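PDB 3FGY: SnoaL-like domain-containing protein from Burkholderia xenovorans LB400, which is of unknown function but adopts the NTF2-like fold, whose relatives often bind small molecules in a cone-shaped pocket. Local coordinates for residues Gly46-His51 with Ala55-Lys60. Numbering follows the deposited sequence.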
ATOM      1  N   GLY A  46      -8.436 -12.703  -2.246  1.00 15.74           N
ATOM      2  CA  GLY A  46      -9.865 -12.620  -2.411  1.00 15.85           C
ATOM      3  C   GLY A  46     -10.420 -11.614  -1.443  1.00 15.41           C
ATOM      4  O   GLY A  46      -9.672 -10.989  -0.697  1.00 14.68           O
ATOM      5  N   THR A  47     -11.741 -11.491  -1.459  1.00 13.61           N
ATOM      6  CA  THR A  47     -12.465 -10.686  -0.489  1.00 13.98           C
ATOM      7  C   THR A  47     -13.176 -11.602   0.509  1.00 13.54           C
ATOM      8  O   THR A  47     -14.041 -12.397   0.160  1.00 14.32           O
ATOM      9  CB  THR A  47     -13.450  -9.734  -1.196  1.00 14.19           C
ATOM     10  OG1 THR A  47     -12.713  -8.870  -2.057  1.00 16.88           O
ATOM     11  CG2 THR A  47     -14.245  -8.892  -0.206  1.00 13.99           C
ATOM     12  N   HIS A  48     -12.782 -11.458   1.765  1.00 13.70           N
ATOM     13  CA  HIS A  48     -13.294 -12.248   2.871  1.00 14.84           C
ATOM     14  C   HIS A  48     -14.304 -11.388   3.607  1.00 17.28           C
ATOM     15  O   HIS A  48     -13.960 -10.333   4.118  1.00 14.46           O
ATOM     16  CB  HIS A  48     -12.110 -12.621   3.760  1.00 14.09           C
ATOM     17  CG  HIS A  48     -11.003 -13.307   3.017  1.00 13.83           C
ATOM     18  ND1 HIS A  48     -10.900 -14.681   2.920  1.00 17.80           N
ATOM     19  CD2 HIS A  48      -9.991 -12.798   2.277  1.00 15.56           C
ATOM     20  CE1 HIS A  48      -9.836 -14.981   2.184  1.00 17.51           C
ATOM     21  NE2 HIS A  48      -9.267 -13.854   1.785  1.00 15.34           N
ATOM     22  N   ARG A  49     -15.551 -11.842   3.644  1.00 16.49           N
ATOM     23  CA  ARG A  49     -16.682 -11.066   4.177  1.00 17.28           C
ATOM     24  C   ARG A  49     -17.322 -11.735   5.376  1.00 14.74           C
ATOM     25  O   ARG A  49     -17.749 -12.885   5.290  1.00 16.49           O
ATOM     26  CB  ARG A  49     -17.798 -10.992   3.158  1.00 19.14           C
ATOM     27  CG  ARG A  49     -17.525 -10.202   2.002  1.00 22.94           C
ATOM     28  CD  ARG A  49     -18.827 -10.015   1.215  1.00 19.53           C
ATOM     29  NE  ARG A  49     -18.396  -9.349   0.030  1.00 18.45           N
ATOM     30  CZ  ARG A  49     -17.998  -9.966  -1.069  1.00 21.18           C
ATOM     31  NH1 ARG A  49     -18.128 -11.274  -1.183  1.00 20.41           N
ATOM     32  NH2 ARG A  49     -17.544  -9.244  -2.078  1.00 24.97           N
ATOM     33  N   GLY A  50     -17.449 -10.995   6.479  1.00 15.87           N
ATOM     34  CA  GLY A  50     -18.162 -11.499   7.646  1.00 15.72           C
ATOM     35  C   GLY A  50     -17.288 -12.278   8.603  1.00 16.02           C
ATOM     36  O   GLY A  50     -16.157 -12.635   8.290  1.00 16.57           O
ATOM     37  N   HIS A  51     -17.824 -12.516   9.794  1.00 17.70           N
ATOM     38  CA  HIS A  51     -17.047 -13.116  10.873  1.00 15.00           C
ATOM     39  C   HIS A  51     -16.562 -14.531  10.593  1.00 15.23           C
ATOM     40  O   HIS A  51     -15.429 -14.873  10.914  1.00 17.09           O
ATOM     41  CB  HIS A  51     -17.853 -13.090  12.175  1.00 14.85           C
ATOM     42  CG  HIS A  51     -17.929 -11.741  12.823  1.00 18.91           C
ATOM     43  ND1 HIS A  51     -18.408 -11.564  14.106  1.00 27.81           N
ATOM     44  CD2 HIS A  51     -17.601 -10.505  12.370  1.00 20.58           C
ATOM     45  CE1 HIS A  51     -18.355 -10.279  14.418  1.00 24.70           C
ATOM     46  NE2 HIS A  51     -17.877  -9.615  13.380  1.00 22.53           N
ATOM     47  N   ALA A  55     -12.614 -15.709  10.421  1.00 14.18           N
ATOM     48  CA  ALA A  55     -12.084 -16.835  11.183  1.00 15.72           C
ATOM     49  C   ALA A  55     -11.367 -17.826  10.261  1.00 15.66           C
ATOM     50  O   ALA A  55     -10.275 -18.310  10.553  1.00 16.63           O
ATOM     51  CB  ALA A  55     -13.218 -17.538  11.919  1.00 16.13           C
ATOM     52  N   ALA A  56     -12.009 -18.143   9.144  1.00 15.65           N
ATOM     53  CA  ALA A  56     -11.475 -19.069   8.157  1.00 15.41           C
ATOM     54  C   ALA A  56     -10.157 -18.565   7.568  1.00 15.86           C
ATOM     55  O   ALA A  56      -9.228 -19.336   7.311  1.00 15.45           O
ATOM     56  CB  ALA A  56     -12.492 -19.265   7.033  1.00 14.79           C
ATOM     57  N   LEU A  57     -10.094 -17.258   7.316  1.00 14.65           N
ATOM     58  CA  LEU A  57      -8.888 -16.612   6.764  1.00 14.71           C
ATOM     59  C   LEU A  57      -7.729 -16.743   7.737  1.00 14.99           C
ATOM     60  O   LEU A  57      -6.644 -17.175   7.345  1.00 16.23           O
ATOM     61  CB  LEU A  57      -9.172 -15.136   6.497  1.00 17.03           C
ATOM     62  CG  LEU A  57      -7.960 -14.231   6.219  1.00 14.79           C
ATOM     63  CD1 LEU A  57      -7.165 -14.742   4.974  1.00 15.30           C
ATOM     64  CD2 LEU A  57      -8.403 -12.770   6.068  1.00 17.11           C
ATOM     65  N   LEU A  58      -7.981 -16.428   9.013  1.00 15.97           N
ATOM     66  CA  LEU A  58      -6.953 -16.531  10.047  1.00 15.94           C
ATOM     67  C   LEU A  58      -6.471 -17.999  10.210  1.00 15.69           C
ATOM     68  O   LEU A  58      -5.253 -18.267  10.341  1.00 16.99           O
ATOM     69  CB  LEU A  58      -7.455 -15.909  11.353  1.00 17.85           C
ATOM     70  CG  LEU A  58      -7.766 -14.387  11.261  1.00 29.28           C
ATOM     71  CD1 LEU A  58      -8.037 -13.778  12.633  1.00 35.08           C
ATOM     72  CD2 LEU A  58      -6.687 -13.601  10.554  1.00 32.85           C
ATOM     73  N   GLN A  59      -7.402 -18.947  10.105  1.00 16.16           N
ATOM     74  CA  GLN A  59      -7.063 -20.367  10.220  1.00 16.10           C
ATOM     75  C   GLN A  59      -6.219 -20.796   9.018  1.00 16.58           C
ATOM     76  O   GLN A  59      -5.181 -21.436   9.161  1.00 16.21           O
ATOM     77  CB  GLN A  59      -8.326 -21.240  10.332  1.00 17.22           C
ATOM     78  CG  GLN A  59      -8.054 -22.747  10.454  1.00 16.44           C
ATOM     79  CD  GLN A  59      -7.268 -23.099  11.678  1.00 23.16           C
ATOM     80  OE1 GLN A  59      -7.395 -22.445  12.722  1.00 27.30           O
ATOM     81  NE2 GLN A  59      -6.448 -24.154  11.575  1.00 25.12           N
ATOM     82  N   LYS A  60      -6.660 -20.411   7.829  1.00 16.26           N
ATOM     83  CA  LYS A  60      -5.954 -20.778   6.624  1.00 15.17           C
ATOM     84  C   LYS A  60      -4.538 -20.160   6.587  1.00 15.83           C
ATOM     85  O   LYS A  60      -3.571 -20.827   6.181  1.00 15.98           O
ATOM     86  CB  LYS A  60      -6.787 -20.374   5.412  1.00 16.12           C
ATOM     87  CG  LYS A  60      -6.239 -20.879   4.123  1.00 19.16           C
ATOM     88  CD  LYS A  60      -7.130 -20.550   2.978  1.00 24.27           C
ATOM     89  CE  LYS A  60      -6.601 -21.102   1.680  1.00 25.77           C
ATOM     90  NZ  LYS A  60      -7.557 -20.809   0.564  1.00 27.50           N
TER
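The imidazole of H48 meets the isobutyl group of L57 where an outer strand of this NTF2-like fold, 46-49, leads into helix 50-64. The pair is a worked example of helix-on-strand packing, in which one ring face meets one branched aliphatic chain. CD1 of L57 sits over the ring of H48, 4.0 Å from its centroid and 19° off the ring normal, a CH-pi contact displaced toward the rim formed by CE1 and NE2. The other methyl, CD2, reaches the opposite part of the ring, 4.0 Å from H48 CG, so both methyls lie over one face of the imidazole, spread across it, while the two side chains cross at about a right angle. With CG of L57 anti to its own nitrogen (chi1 167°), it is the second torsion, chi2, that then spreads the two methyls over the ring. The rotation of the ring is further fixed by a hydrogen bond from H48 NE2 to the carbonyl of L44, in the loop before the strand, which satisfies that nitrogen. L57 also touches W36 and I38 of the neighbouring strand 34-38, so it packs the helix against two strands of the sheet. The CB of H51, in the first turn of the helix, points away from 55-60, and the NE2 of this histidine bonds to the carbonyl of S30. Its backbone serves the contact instead: A55 N donates to H51 O over 3.0 Å with an N-H...O angle of 162°, an ordinary i to i+4 helical bond, and the methyl CB of A55 rests 3.6 Å from that same oxygen.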